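Local coordinates for protein endo-beta-1,2-glucanase (Talaromyces funiculosus, PDB 6IMV) that hydrolyses internal linkages of beta-1,2-glucans as an endo-acting glycoside hydrolase and binds the disaccharide sophorose, at residues 331-336 / 485-490. Residues are numbered along the deposited sequence; the frame is centred on the assembly and turned at random.
Sequences RTCNSV and PFCLPQ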
ATOM      1  N   ARG A 331       0.505  -6.673  17.123  1.00 10.96           N
ATOM      2  CA  ARG A 331       0.321  -5.254  16.768  1.00 10.49           C
ATOM      3  C   ARG A 331      -0.788  -4.650  17.637  1.00 10.69           C
ATOM      4  O   ARG A 331      -0.611  -3.552  18.196  1.00 10.68           O
ATOM      5  CB  ARG A 331       0.018  -5.081  15.271  1.00 10.27           C
ATOM      6  CG  ARG A 331       0.344  -3.702  14.709  1.00  9.69           C
ATOM      7  CD  ARG A 331      -0.195  -3.474  13.297  1.00  9.38           C
ATOM      8  NE  ARG A 331       0.139  -4.534  12.351  1.00  9.05           N
ATOM      9  CZ  ARG A 331       1.344  -4.733  11.816  1.00  8.99           C
ATOM     10  NH1 ARG A 331       2.333  -3.884  12.054  1.00  8.74           N
ATOM     11  NH2 ARG A 331       1.559  -5.807  11.072  1.00  9.12           N
ATOM     12  N   THR A 332      -1.936  -5.340  17.716  1.00 10.76           N
ATOM     13  CA  THR A 332      -3.072  -4.848  18.500  1.00 10.93           C
ATOM     14  C   THR A 332      -2.718  -4.833  19.998  1.00 11.24           C
ATOM     15  O   THR A 332      -2.911  -3.832  20.672  1.00 11.45           O
ATOM     16  CB  THR A 332      -4.357  -5.643  18.214  1.00 10.41           C
ATOM     17  OG1 THR A 332      -4.191  -7.029  18.513  1.00 10.12           O
ATOM     18  CG2 THR A 332      -4.812  -5.509  16.779  1.00 10.43           C
ATOM     19  N   CYS A 333      -2.191  -5.947  20.511  1.00 12.20           N
ATOM     20  CA  CYS A 333      -1.970  -6.091  21.955  1.00 12.79           C
ATOM     21  C   CYS A 333      -0.783  -5.234  22.411  1.00 13.12           C
ATOM     22  O   CYS A 333      -0.785  -4.774  23.553  1.00 13.56           O
ATOM     23  CB  CYS A 333      -1.815  -7.559  22.343  1.00 13.11           C
ATOM     24  SG  CYS A 333      -3.329  -8.503  22.022  1.00 13.30           S
ATOM     25  N   ASN A 334       0.192  -4.984  21.522  1.00 12.96           N
ATOM     26  CA  ASN A 334       1.311  -4.081  21.825  1.00 12.99           C
ATOM     27  C   ASN A 334       0.766  -2.698  22.196  1.00 13.33           C
ATOM     28  O   ASN A 334       1.275  -2.062  23.121  1.00 13.28           O
ATOM     29  CB  ASN A 334       2.314  -3.937  20.673  1.00 12.65           C
ATOM     30  CG  ASN A 334       3.334  -2.831  20.880  1.00 12.41           C
ATOM     31  OD1 ASN A 334       3.279  -1.798  20.217  1.00 13.04           O
ATOM     32  ND2 ASN A 334       4.274  -3.030  21.789  1.00 11.46           N
ATOM     33  N   SER A 335      -0.255  -2.240  21.462  1.00 12.96           N
ATOM     34  CA  SER A 335      -0.801  -0.912  21.680  1.00 13.68           C
ATOM     35  C   SER A 335      -1.580  -0.843  23.002  1.00 14.10           C
ATOM     36  O   SER A 335      -1.502   0.171  23.702  1.00 13.37           O
ATOM     37  CB  SER A 335      -1.612  -0.452  20.506  1.00 13.40           C
ATOM     38  OG  SER A 335      -0.751   0.077  19.510  1.00 13.12           O
ATOM     39  N   VAL A 336      -2.295  -1.922  23.353  1.00 14.79           N
ATOM     40  CA  VAL A 336      -2.988  -2.009  24.640  1.00 15.69           C
ATOM     41  C   VAL A 336      -1.954  -1.966  25.775  1.00 15.71           C
ATOM     42  O   VAL A 336      -2.047  -1.140  26.663  1.00 15.66           O
ATOM     43  CB  VAL A 336      -3.882  -3.263  24.734  1.00 16.52           C
ATOM     44  CG1 VAL A 336      -4.439  -3.460  26.142  1.00 16.78           C
ATOM     45  CG2 VAL A 336      -5.014  -3.224  23.709  1.00 16.50           C
ATOM     46  N   PRO A 485      -5.603 -13.851  21.811  1.00 16.06           N
ATOM     47  CA  PRO A 485      -6.602 -13.164  20.996  1.00 15.58           C
ATOM     48  C   PRO A 485      -6.143 -11.759  20.586  1.00 14.98           C
ATOM     49  O   PRO A 485      -5.323 -11.139  21.305  1.00 14.12           O
ATOM     50  CB  PRO A 485      -7.821 -13.057  21.925  1.00 15.97           C
ATOM     51  CG  PRO A 485      -7.598 -14.151  22.944  1.00 16.27           C
ATOM     52  CD  PRO A 485      -6.100 -14.127  23.171  1.00 16.57           C
ATOM     53  N   PHE A 486      -6.665 -11.275  19.453  1.00 13.87           N
ATOM     54  CA  PHE A 486      -6.490  -9.888  19.073  1.00 14.49           C
ATOM     55  C   PHE A 486      -7.036  -8.997  20.194  1.00 13.92           C
ATOM     56  O   PHE A 486      -8.036  -9.334  20.824  1.00 14.23           O
ATOM     57  CB  PHE A 486      -7.217  -9.545  17.768  1.00 14.80           C
ATOM     58  CG  PHE A 486      -6.684 -10.151  16.493  1.00 15.15           C
ATOM     59  CD1 PHE A 486      -5.527 -10.907  16.460  1.00 15.46           C
ATOM     60  CD2 PHE A 486      -7.346  -9.916  15.296  1.00 16.04           C
ATOM     61  CE1 PHE A 486      -5.082 -11.458  15.268  1.00 15.83           C
ATOM     62  CE2 PHE A 486      -6.882 -10.438  14.100  1.00 16.29           C
ATOM     63  CZ  PHE A 486      -5.773 -11.244  14.095  1.00 15.98           C
ATOM     64  N   CYS A 487      -6.372  -7.862  20.419  1.00 13.82           N
ATOM     65  CA  CYS A 487      -6.772  -6.911  21.447  1.00 13.94           C
ATOM     66  C   CYS A 487      -7.595  -5.790  20.806  1.00 14.29           C
ATOM     67  O   CYS A 487      -7.405  -5.456  19.631  1.00 13.74           O
ATOM     68  CB  CYS A 487      -5.553  -6.362  22.181  1.00 13.95           C
ATOM     69  SG  CYS A 487      -4.739  -7.601  23.230  1.00 13.56           S
ATOM     70  N   LEU A 488      -8.520  -5.236  21.592  1.00 14.23           N
ATOM     71  CA  LEU A 488      -9.337  -4.097  21.211  1.00 14.97           C
ATOM     72  C   LEU A 488      -8.761  -2.847  21.878  1.00 15.63           C
ATOM     73  O   LEU A 488      -8.109  -2.944  22.918  1.00 15.61           O
ATOM     74  CB  LEU A 488     -10.788  -4.339  21.657  1.00 15.30           C
ATOM     75  CG  LEU A 488     -11.665  -5.203  20.743  1.00 15.67           C
ATOM     76  CD1 LEU A 488     -11.759  -4.636  19.340  1.00 15.36           C
ATOM     77  CD2 LEU A 488     -11.170  -6.639  20.687  1.00 16.06           C
ATOM     78  N   PRO A 489      -8.988  -1.641  21.311  1.00 15.42           N
ATOM     79  CA  PRO A 489      -8.514  -0.396  21.915  1.00 16.10           C
ATOM     80  C   PRO A 489      -8.986  -0.221  23.368  1.00 16.49           C
ATOM     81  O   PRO A 489     -10.125  -0.505  23.663  1.00 14.83           O
ATOM     82  CB  PRO A 489      -9.126   0.733  21.072  1.00 15.93           C
ATOM     83  CG  PRO A 489      -9.630   0.068  19.797  1.00 15.87           C
ATOM     84  CD  PRO A 489      -9.751  -1.418  20.074  1.00 15.57           C
ATOM     85  N   GLN A 490      -8.089   0.241  24.245  1.00 18.50           N
ATOM     86  CA  GLN A 490      -8.404   0.418  25.668  1.00 20.30           C
ATOM     87  C   GLN A 490      -8.226   1.883  26.099  1.00 20.12           C
ATOM     88  O   GLN A 490      -8.537   2.222  27.230  1.00 20.68           O
ATOM     89  CB  GLN A 490      -7.524  -0.485  26.536  1.00 21.80           C
ATOM     90  CG  GLN A 490      -7.585  -1.961  26.194  1.00 24.65           C
ATOM     91  CD  GLN A 490      -8.945  -2.550  26.442  1.00 26.76           C
ATOM     92  OE1 GLN A 490      -9.596  -2.221  27.426  1.00 31.10           O
ATOM     93  NE2 GLN A 490      -9.390  -3.416  25.543  1.00 29.17           N
TER
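A disulfide joins C333, near the C-terminal end of helix 318-337, to C487 in the coil that follows helix 461-475. The bond between C333 SG and C487 SG is 2.1 Å long, and its chi3 of 94° is close to the relaxed right angle. One helical turn on, V336 presses CG2 against C487 CB at 3.5 Å and against the carbonyl O of L488 at 3.2 Å. Its other methyl, CG1, lies anti to the backbone N (chi1 172°) and meets Q490 CG at 3.5 Å. The Q490 chain bends at chi2, and NE2 turns back to the carbonyl O of L488 (3.0 Å), approaching from above the carbonyl plane.

Beside the disulfide, the C487 N-H gives T332 OG1 a nearly straight hydrogen bond (3.0 Å, 169°). OG1 sits between the backbone N and carbonyl carbon of its own residue and also bonds to the carbonyl O of E328, one turn back along the helix. An alanine at T332 would probably leave the C487 N-H without its acceptor and the coil less firmly fixed beside the disulfide.

Farther out, the NE1-H of W400, on helix 394-405, is hydrogen-bonded to C487 O, and F486 lies on Q325, E328 and R329. No residue here lines the glucose-binding pocket; the disulfide ties the C-terminal tail alongside the end of helix 318-337, in the (alpha/alpha)6-barrel fold of family GH162.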